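Local structure of MDM10 isoform 1 (Saccharomyces cerevisiae, 7BTX) at residues F136-Y148 against L153-T165. The protein forms part of the ERMES complex that tethers the endoplasmic reticulum to mitochondria and acts late in assembly of the outer-membrane TOM translocase. Numbering follows the deposited sequence.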
ATOM      1  N   PHE D 136     -46.235  24.297 -19.745  1.00 58.37           N
ATOM      2  CA  PHE D 136     -45.218  23.325 -19.368  1.00 58.37           C
ATOM      3  C   PHE D 136     -43.904  23.613 -20.078  1.00 58.37           C
ATOM      4  O   PHE D 136     -43.882  23.866 -21.281  1.00 58.37           O
ATOM      5  CB  PHE D 136     -45.689  21.905 -19.691  1.00 58.37           C
ATOM      6  CG  PHE D 136     -44.609  20.867 -19.583  1.00 58.37           C
ATOM      7  CD1 PHE D 136     -44.122  20.484 -18.344  1.00 58.37           C
ATOM      8  CD2 PHE D 136     -44.084  20.271 -20.720  1.00 58.37           C
ATOM      9  CE1 PHE D 136     -43.129  19.529 -18.243  1.00 58.37           C
ATOM     10  CE2 PHE D 136     -43.091  19.317 -20.621  1.00 58.37           C
ATOM     11  CZ  PHE D 136     -42.616  18.947 -19.382  1.00 58.37           C
ATOM     12  N   VAL D 137     -42.807  23.567 -19.326  1.00 57.41           N
ATOM     13  CA  VAL D 137     -41.465  23.730 -19.867  1.00 57.41           C
ATOM     14  C   VAL D 137     -40.683  22.441 -19.650  1.00 57.41           C
ATOM     15  O   VAL D 137     -40.764  21.821 -18.584  1.00 57.41           O
ATOM     16  CB  VAL D 137     -40.745  24.946 -19.245  1.00 57.41           C
ATOM     17  CG1 VAL D 137     -41.351  26.228 -19.771  1.00 57.41           C
ATOM     18  CG2 VAL D 137     -40.874  24.934 -17.734  1.00 57.41           C
ATOM     19  N   LYS D 138     -39.955  22.018 -20.677  1.00 55.83           N
ATOM     20  CA  LYS D 138     -39.198  20.777 -20.609  1.00 55.83           C
ATOM     21  C   LYS D 138     -37.874  21.025 -19.904  1.00 55.83           C
ATOM     22  O   LYS D 138     -37.057  21.827 -20.369  1.00 55.83           O
ATOM     23  CB  LYS D 138     -38.966  20.218 -22.009  1.00 55.83           C
ATOM     24  CG  LYS D 138     -40.237  20.003 -22.799  1.00 55.83           C
ATOM     25  CD  LYS D 138     -39.955  19.855 -24.279  1.00 55.83           C
ATOM     26  CE  LYS D 138     -39.024  18.692 -24.553  1.00 55.83           C
ATOM     27  NZ  LYS D 138     -38.976  18.370 -26.002  1.00 55.83           N
ATOM     28  N   LYS D 139     -37.661  20.339 -18.791  1.00 50.99           N
ATOM     29  CA  LYS D 139     -36.438  20.456 -18.017  1.00 50.99           C
ATOM     30  C   LYS D 139     -35.449  19.373 -18.423  1.00 50.99           C
ATOM     31  O   LYS D 139     -35.788  18.416 -19.118  1.00 50.99           O
ATOM     32  CB  LYS D 139     -36.740  20.359 -16.525  1.00 50.99           C
ATOM     33  CG  LYS D 139     -37.700  21.419 -16.032  1.00 50.99           C
ATOM     34  CD  LYS D 139     -37.149  22.807 -16.298  1.00 50.99           C
ATOM     35  CE  LYS D 139     -37.947  23.880 -15.585  1.00 50.99           C
ATOM     36  NZ  LYS D 139     -37.466  25.235 -15.959  1.00 50.99           N
ATOM     37  N   SER D 140     -34.204  19.546 -17.991  1.00 43.81           N
ATOM     38  CA  SER D 140     -33.171  18.555 -18.241  1.00 43.81           C
ATOM     39  C   SER D 140     -32.146  18.624 -17.126  1.00 43.81           C
ATOM     40  O   SER D 140     -32.020  19.637 -16.440  1.00 43.81           O
ATOM     41  CB  SER D 140     -32.487  18.761 -19.593  1.00 43.81           C
ATOM     42  OG  SER D 140     -33.395  18.575 -20.662  1.00 43.81           O
ATOM     43  N   LEU D 141     -31.421  17.526 -16.946  1.00 36.41           N
ATOM     44  CA  LEU D 141     -30.319  17.461 -15.997  1.00 36.41           C
ATOM     45  C   LEU D 141     -29.164  16.747 -16.663  1.00 36.41           C
ATOM     46  O   LEU D 141     -29.355  15.692 -17.268  1.00 36.41           O
ATOM     47  CB  LEU D 141     -30.723  16.753 -14.702  1.00 36.41           C
ATOM     48  CG  LEU D 141     -29.694  16.672 -13.574  1.00 36.41           C
ATOM     49  CD1 LEU D 141     -30.371  16.868 -12.274  1.00 36.41           C
ATOM     50  CD2 LEU D 141     -29.019  15.320 -13.531  1.00 36.41           C
ATOM     51  N   TYR D 142     -27.978  17.321 -16.552  1.00 34.53           N
ATOM     52  CA  TYR D 142     -26.754  16.686 -17.001  1.00 34.53           C
ATOM     53  C   TYR D 142     -25.805  16.566 -15.824  1.00 34.53           C
ATOM     54  O   TYR D 142     -25.541  17.538 -15.118  1.00 34.53           O
ATOM     55  CB  TYR D 142     -26.103  17.478 -18.131  1.00 34.53           C
ATOM     56  CG  TYR D 142     -26.982  17.604 -19.344  1.00 34.53           C
ATOM     57  CD1 TYR D 142     -27.830  18.690 -19.502  1.00 34.53           C
ATOM     58  CD2 TYR D 142     -26.975  16.629 -20.323  1.00 34.53           C
ATOM     59  CE1 TYR D 142     -28.641  18.798 -20.600  1.00 34.53           C
ATOM     60  CE2 TYR D 142     -27.778  16.733 -21.427  1.00 34.53           C
ATOM     61  CZ  TYR D 142     -28.608  17.816 -21.558  1.00 34.53           C
ATOM     62  OH  TYR D 142     -29.410  17.917 -22.663  1.00 34.53           O
ATOM     63  N   TYR D 143     -25.311  15.357 -15.606  1.00 33.07           N
ATOM     64  CA  TYR D 143     -24.464  15.093 -14.454  1.00 33.07           C
ATOM     65  C   TYR D 143     -23.366  14.148 -14.893  1.00 33.07           C
ATOM     66  O   TYR D 143     -23.638  13.183 -15.605  1.00 33.07           O
ATOM     67  CB  TYR D 143     -25.271  14.495 -13.305  1.00 33.07           C
ATOM     68  CG  TYR D 143     -24.437  13.926 -12.184  1.00 33.07           C
ATOM     69  CD1 TYR D 143     -23.856  14.755 -11.236  1.00 33.07           C
ATOM     70  CD2 TYR D 143     -24.245  12.557 -12.062  1.00 33.07           C
ATOM     71  CE1 TYR D 143     -23.099  14.241 -10.215  1.00 33.07           C
ATOM     72  CE2 TYR D 143     -23.486  12.038 -11.051  1.00 33.07           C
ATOM     73  CZ  TYR D 143     -22.921  12.883 -10.130  1.00 33.07           C
ATOM     74  OH  TYR D 143     -22.172  12.352  -9.117  1.00 33.07           O
ATOM     75  N   GLY D 144     -22.136  14.429 -14.482  1.00 30.65           N
ATOM     76  CA  GLY D 144     -21.035  13.526 -14.712  1.00 30.65           C
ATOM     77  C   GLY D 144     -20.051  13.638 -13.569  1.00 30.65           C
ATOM     78  O   GLY D 144     -19.976  14.654 -12.891  1.00 30.65           O
ATOM     79  N   ARG D 145     -19.294  12.570 -13.362  1.00 34.60           N
ATOM     80  CA  ARG D 145     -18.350  12.547 -12.259  1.00 34.60           C
ATOM     81  C   ARG D 145     -17.219  11.578 -12.553  1.00 34.60           C
ATOM     82  O   ARG D 145     -17.464  10.441 -12.950  1.00 34.60           O
ATOM     83  CB  ARG D 145     -19.048  12.152 -10.964  1.00 34.60           C
ATOM     84  CG  ARG D 145     -18.131  12.052  -9.792  1.00 34.60           C
ATOM     85  CD  ARG D 145     -18.849  11.470  -8.632  1.00 34.60           C
ATOM     86  NE  ARG D 145     -19.260  12.486  -7.684  1.00 34.60           N
ATOM     87  CZ  ARG D 145     -19.650  12.217  -6.449  1.00 34.60           C
ATOM     88  NH1 ARG D 145     -19.674  10.967  -6.025  1.00 34.60           N
ATOM     89  NH2 ARG D 145     -20.009  13.196  -5.640  1.00 34.60           N
ATOM     90  N   MET D 146     -15.981  12.029 -12.361  1.00 36.58           N
ATOM     91  CA  MET D 146     -14.824  11.146 -12.405  1.00 36.58           C
ATOM     92  C   MET D 146     -14.260  11.013 -10.999  1.00 36.58           C
ATOM     93  O   MET D 146     -14.225  11.987 -10.248  1.00 36.58           O
ATOM     94  CB  MET D 146     -13.752  11.637 -13.389  1.00 36.58           C
ATOM     95  CG  MET D 146     -13.086  12.956 -13.080  1.00 36.58           C
ATOM     96  SD  MET D 146     -11.773  13.363 -14.242  1.00 36.58           S
ATOM     97  CE  MET D 146     -12.711  13.875 -15.671  1.00 36.58           C
ATOM     98  N   TYR D 147     -13.895   9.796 -10.625  1.00 40.91           N
ATOM     99  CA  TYR D 147     -13.192   9.519  -9.385  1.00 40.91           C
ATOM    100  C   TYR D 147     -11.725   9.304  -9.695  1.00 40.91           C
ATOM    101  O   TYR D 147     -11.363   8.376 -10.413  1.00 40.91           O
ATOM    102  CB  TYR D 147     -13.745   8.264  -8.712  1.00 40.91           C
ATOM    103  CG  TYR D 147     -15.181   8.329  -8.260  1.00 40.91           C
ATOM    104  CD1 TYR D 147     -16.219   8.016  -9.124  1.00 40.91           C
ATOM    105  CD2 TYR D 147     -15.492   8.665  -6.958  1.00 40.91           C
ATOM    106  CE1 TYR D 147     -17.523   8.063  -8.710  1.00 40.91           C
ATOM    107  CE2 TYR D 147     -16.791   8.714  -6.533  1.00 40.91           C
ATOM    108  CZ  TYR D 147     -17.803   8.406  -7.408  1.00 40.91           C
ATOM    109  OH  TYR D 147     -19.104   8.464  -6.971  1.00 40.91           O
ATOM    110  N   TYR D 148     -10.869  10.137  -9.123  1.00 39.73           N
ATOM    111  CA  TYR D 148      -9.535  10.096  -9.707  1.00 39.73           C
ATOM    112  C   TYR D 148      -8.338   9.751  -8.824  1.00 39.73           C
ATOM    113  O   TYR D 148      -7.307  10.428  -8.910  1.00 39.73           O
ATOM    114  CB  TYR D 148      -9.234  11.420 -10.403  1.00 39.73           C
ATOM    115  CG  TYR D 148      -9.656  12.656  -9.663  1.00 39.73           C
ATOM    116  CD1 TYR D 148     -10.694  13.428 -10.137  1.00 39.73           C
ATOM    117  CD2 TYR D 148      -9.068  13.020  -8.471  1.00 39.73           C
ATOM    118  CE1 TYR D 148     -11.083  14.550  -9.483  1.00 39.73           C
ATOM    119  CE2 TYR D 148      -9.467  14.133  -7.813  1.00 39.73           C
ATOM    120  CZ  TYR D 148     -10.473  14.898  -8.312  1.00 39.73           C
ATOM    121  OH  TYR D 148     -10.869  16.022  -7.633  1.00 39.73           O
ATOM    122  N   LEU D 153     -15.522   6.629 -14.123  1.00 41.13           N
ATOM    123  CA  LEU D 153     -16.460   7.626 -14.600  1.00 41.13           C
ATOM    124  C   LEU D 153     -17.876   7.212 -14.230  1.00 41.13           C
ATOM    125  O   LEU D 153     -18.176   6.036 -14.027  1.00 41.13           O
ATOM    126  CB  LEU D 153     -16.337   7.806 -16.115  1.00 41.13           C
ATOM    127  CG  LEU D 153     -15.287   8.703 -16.775  1.00 41.13           C
ATOM    128  CD1 LEU D 153     -15.459  10.129 -16.339  1.00 41.13           C
ATOM    129  CD2 LEU D 153     -13.878   8.238 -16.518  1.00 41.13           C
ATOM    130  N   GLU D 154     -18.758   8.199 -14.144  1.00 38.87           N
ATOM    131  CA  GLU D 154     -20.184   7.951 -14.021  1.00 38.87           C
ATOM    132  C   GLU D 154     -20.917   9.131 -14.636  1.00 38.87           C
ATOM    133  O   GLU D 154     -20.376  10.237 -14.691  1.00 38.87           O
ATOM    134  CB  GLU D 154     -20.582   7.717 -12.563  1.00 38.87           C
ATOM    135  CG  GLU D 154     -20.988   8.940 -11.783  1.00 38.87           C
ATOM    136  CD  GLU D 154     -21.315   8.617 -10.347  1.00 38.87           C
ATOM    137  OE1 GLU D 154     -21.053   7.473  -9.929  1.00 38.87           O
ATOM    138  OE2 GLU D 154     -21.828   9.501  -9.634  1.00 38.87           O
ATOM    139  N   ALA D 155     -22.118   8.912 -15.148  1.00 34.58           N
ATOM    140  CA  ALA D 155     -22.853   9.964 -15.825  1.00 34.58           C
ATOM    141  C   ALA D 155     -24.344   9.727 -15.658  1.00 34.58           C
ATOM    142  O   ALA D 155     -24.786   8.619 -15.361  1.00 34.58           O
ATOM    143  CB  ALA D 155     -22.476  10.035 -17.308  1.00 34.58           C
ATOM    144  N   MET D 156     -25.118  10.788 -15.853  1.00 36.30           N
ATOM    145  CA  MET D 156     -26.568  10.716 -15.774  1.00 36.30           C
ATOM    146  C   MET D 156     -27.202  11.868 -16.534  1.00 36.30           C
ATOM    147  O   MET D 156     -26.908  13.032 -16.264  1.00 36.30           O
ATOM    148  CB  MET D 156     -27.040  10.735 -14.323  1.00 36.30           C
ATOM    149  CG  MET D 156     -28.536  10.609 -14.178  1.00 36.30           C
ATOM    150  SD  MET D 156     -29.075  10.425 -12.483  1.00 36.30           S
ATOM    151  CE  MET D 156     -28.615  12.014 -11.824  1.00 36.30           C
ATOM    152  N   ILE D 157     -28.073  11.557 -17.485  1.00 35.30           N
ATOM    153  CA  ILE D 157     -28.842  12.554 -18.214  1.00 35.30           C
ATOM    154  C   ILE D 157     -30.307  12.284 -17.939  1.00 35.30           C
ATOM    155  O   ILE D 157     -30.765  11.150 -18.083  1.00 35.30           O
ATOM    156  CB  ILE D 157     -28.556  12.503 -19.725  1.00 35.30           C
ATOM    157  CG1 ILE D 157     -27.061  12.624 -19.999  1.00 35.30           C
ATOM    158  CG2 ILE D 157     -29.304  13.592 -20.450  1.00 35.30           C
ATOM    159  CD1 ILE D 157     -26.671  12.162 -21.362  1.00 35.30           C
ATOM    160  N   ILE D 158     -31.038  13.310 -17.528  1.00 38.63           N
ATOM    161  CA  ILE D 158     -32.477  13.221 -17.324  1.00 38.63           C
ATOM    162  C   ILE D 158     -33.112  14.195 -18.299  1.00 38.63           C
ATOM    163  O   ILE D 158     -32.659  15.336 -18.422  1.00 38.63           O
ATOM    164  CB  ILE D 158     -32.885  13.551 -15.885  1.00 38.63           C
ATOM    165  CG1 ILE D 158     -32.058  12.758 -14.887  1.00 38.63           C
ATOM    166  CG2 ILE D 158     -34.338  13.244 -15.665  1.00 38.63           C
ATOM    167  CD1 ILE D 158     -32.233  13.246 -13.488  1.00 38.63           C
ATOM    168  N   LYS D 159     -34.139  13.749 -19.008  1.00 43.51           N
ATOM    169  CA  LYS D 159     -34.900  14.590 -19.919  1.00 43.51           C
ATOM    170  C   LYS D 159     -36.373  14.409 -19.599  1.00 43.51           C
ATOM    171  O   LYS D 159     -36.897  13.301 -19.730  1.00 43.51           O
ATOM    172  CB  LYS D 159     -34.639  14.208 -21.377  1.00 43.51           C
ATOM    173  CG  LYS D 159     -33.189  14.175 -21.810  1.00 43.51           C
ATOM    174  CD  LYS D 159     -32.616  15.563 -21.889  1.00 43.51           C
ATOM    175  CE  LYS D 159     -33.190  16.321 -23.062  1.00 43.51           C
ATOM    176  NZ  LYS D 159     -32.669  17.710 -23.090  1.00 43.51           N
ATOM    177  N   ARG D 160     -37.048  15.479 -19.187  1.00 50.12           N
ATOM    178  CA  ARG D 160     -38.497  15.393 -19.012  1.00 50.12           C
ATOM    179  C   ARG D 160     -39.164  15.821 -20.316  1.00 50.12           C
ATOM    180  O   ARG D 160     -39.328  17.002 -20.620  1.00 50.12           O
ATOM    181  CB  ARG D 160     -38.977  16.222 -17.834  1.00 50.12           C
ATOM    182  CG  ARG D 160     -40.433  15.931 -17.541  1.00 50.12           C
ATOM    183  CD  ARG D 160     -40.881  16.434 -16.203  1.00 50.12           C
ATOM    184  NE  ARG D 160     -42.291  16.141 -15.983  1.00 50.12           N
ATOM    185  CZ  ARG D 160     -42.980  16.560 -14.930  1.00 50.12           C
ATOM    186  NH1 ARG D 160     -44.261  16.255 -14.806  1.00 50.12           N
ATOM    187  NH2 ARG D 160     -42.389  17.294 -14.003  1.00 50.12           N
ATOM    188  N   LEU D 161     -39.572  14.818 -21.090  1.00 49.65           N
ATOM    189  CA  LEU D 161     -39.985  14.997 -22.474  1.00 49.65           C
ATOM    190  C   LEU D 161     -41.409  15.518 -22.625  1.00 49.65           C
ATOM    191  O   LEU D 161     -41.790  15.968 -23.710  1.00 49.65           O
ATOM    192  CB  LEU D 161     -39.851  13.671 -23.213  1.00 49.65           C
ATOM    193  CG  LEU D 161     -38.462  13.051 -23.153  1.00 49.65           C
ATOM    194  CD1 LEU D 161     -38.477  11.683 -23.782  1.00 49.65           C
ATOM    195  CD2 LEU D 161     -37.480  13.949 -23.861  1.00 49.65           C
ATOM    196  N   SER D 162     -42.189  15.472 -21.552  1.00 53.38           N
ATOM    197  CA  SER D 162     -43.629  15.706 -21.561  1.00 53.38           C
ATOM    198  C   SER D 162     -44.040  15.822 -20.097  1.00 53.38           C
ATOM    199  O   SER D 162     -43.274  15.384 -19.231  1.00 53.38           O
ATOM    200  CB  SER D 162     -44.332  14.553 -22.291  1.00 53.38           C
ATOM    201  OG  SER D 162     -45.736  14.675 -22.366  1.00 53.38           O
ATOM    202  N   PRO D 163     -45.190  16.403 -19.750  1.00 55.13           N
ATOM    203  CA  PRO D 163     -45.591  16.460 -18.332  1.00 55.13           C
ATOM    204  C   PRO D 163     -45.938  15.119 -17.692  1.00 55.13           C
ATOM    205  O   PRO D 163     -46.170  15.093 -16.478  1.00 55.13           O
ATOM    206  CB  PRO D 163     -46.832  17.361 -18.382  1.00 55.13           C
ATOM    207  CG  PRO D 163     -47.307  17.287 -19.772  1.00 55.13           C
ATOM    208  CD  PRO D 163     -46.059  17.268 -20.564  1.00 55.13           C
ATOM    209  N   GLN D 164     -45.983  14.030 -18.454  1.00 54.66           N
ATOM    210  CA  GLN D 164     -46.243  12.712 -17.903  1.00 54.66           C
ATOM    211  C   GLN D 164     -45.314  11.687 -18.534  1.00 54.66           C
ATOM    212  O   GLN D 164     -45.723  10.554 -18.792  1.00 54.66           O
ATOM    213  CB  GLN D 164     -47.702  12.323 -18.134  1.00 54.66           C
ATOM    214  CG  GLN D 164     -48.682  12.990 -17.186  1.00 54.66           C
ATOM    215  CD  GLN D 164     -50.118  12.693 -17.540  1.00 54.66           C
ATOM    216  OE1 GLN D 164     -50.395  11.915 -18.449  1.00 54.66           O
ATOM    217  NE2 GLN D 164     -51.043  13.316 -16.822  1.00 54.66           N
ATOM    218  N   THR D 165     -44.072  12.079 -18.802  1.00 50.35           N
ATOM    219  CA  THR D 165     -43.093  11.253 -19.498  1.00 50.35           C
ATOM    220  C   THR D 165     -41.704  11.775 -19.163  1.00 50.35           C
ATOM    221  O   THR D 165     -41.486  12.986 -19.121  1.00 50.35           O
ATOM    222  CB  THR D 165     -43.347  11.272 -21.017  1.00 50.35           C
ATOM    223  OG1 THR D 165     -44.590  10.630 -21.315  1.00 50.35           O
ATOM    224  CG2 THR D 165     -42.253  10.612 -21.804  1.00 50.35           C
TER
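L141 lies against I158 and M156 on the inward face of an antiparallel hairpin of the mitochondrial outer-membrane beta-barrel: its CD2 branch runs beside I158 CD1 (3.8 Å) and meets the M156 methyl, CE. F12 of helix 5-16, inside the barrel, packs on both L141 and I158. On the reverse face, Y142 CE2 touches I157 CG2 at 3.6 Å. Paired backbone N-H...O bonds join L141 to I158, Y143 to M156 and R145 to E154, while R160 N reaches K139 O. Beyond the strand end, P163 CD sits over one face of the F136 ring, a CH-pi contact 3.8 Å from the centroid. Toward the turn, Y143 OH donates to the anti lone pair of E154 OE2 (2.9 Å). R145 runs alongside E154, guanidinium and carboxylate planes 13° apart, but OE2 lies well out of the guanidinium plane and no N-H points at it; NH1 instead donates in plane to Y147 OH and NE to S72. K159, bent at chi2 and chi3 (both -71°), curls over toward the neighbouring strand, and NZ donates to S140 OG (2.7 Å) and Y142 OH (3.3 Å). With an alanine in place of K159, both hydroxyls would probably lose this donor and the Y142 ring be less firmly placed. The chemistry thus divides by face: lysine and hydroxyls bind across the outer side, whereas the inner side combines an apolar patch with a tyrosine-bound carboxylate whose charge R145 may partly offset.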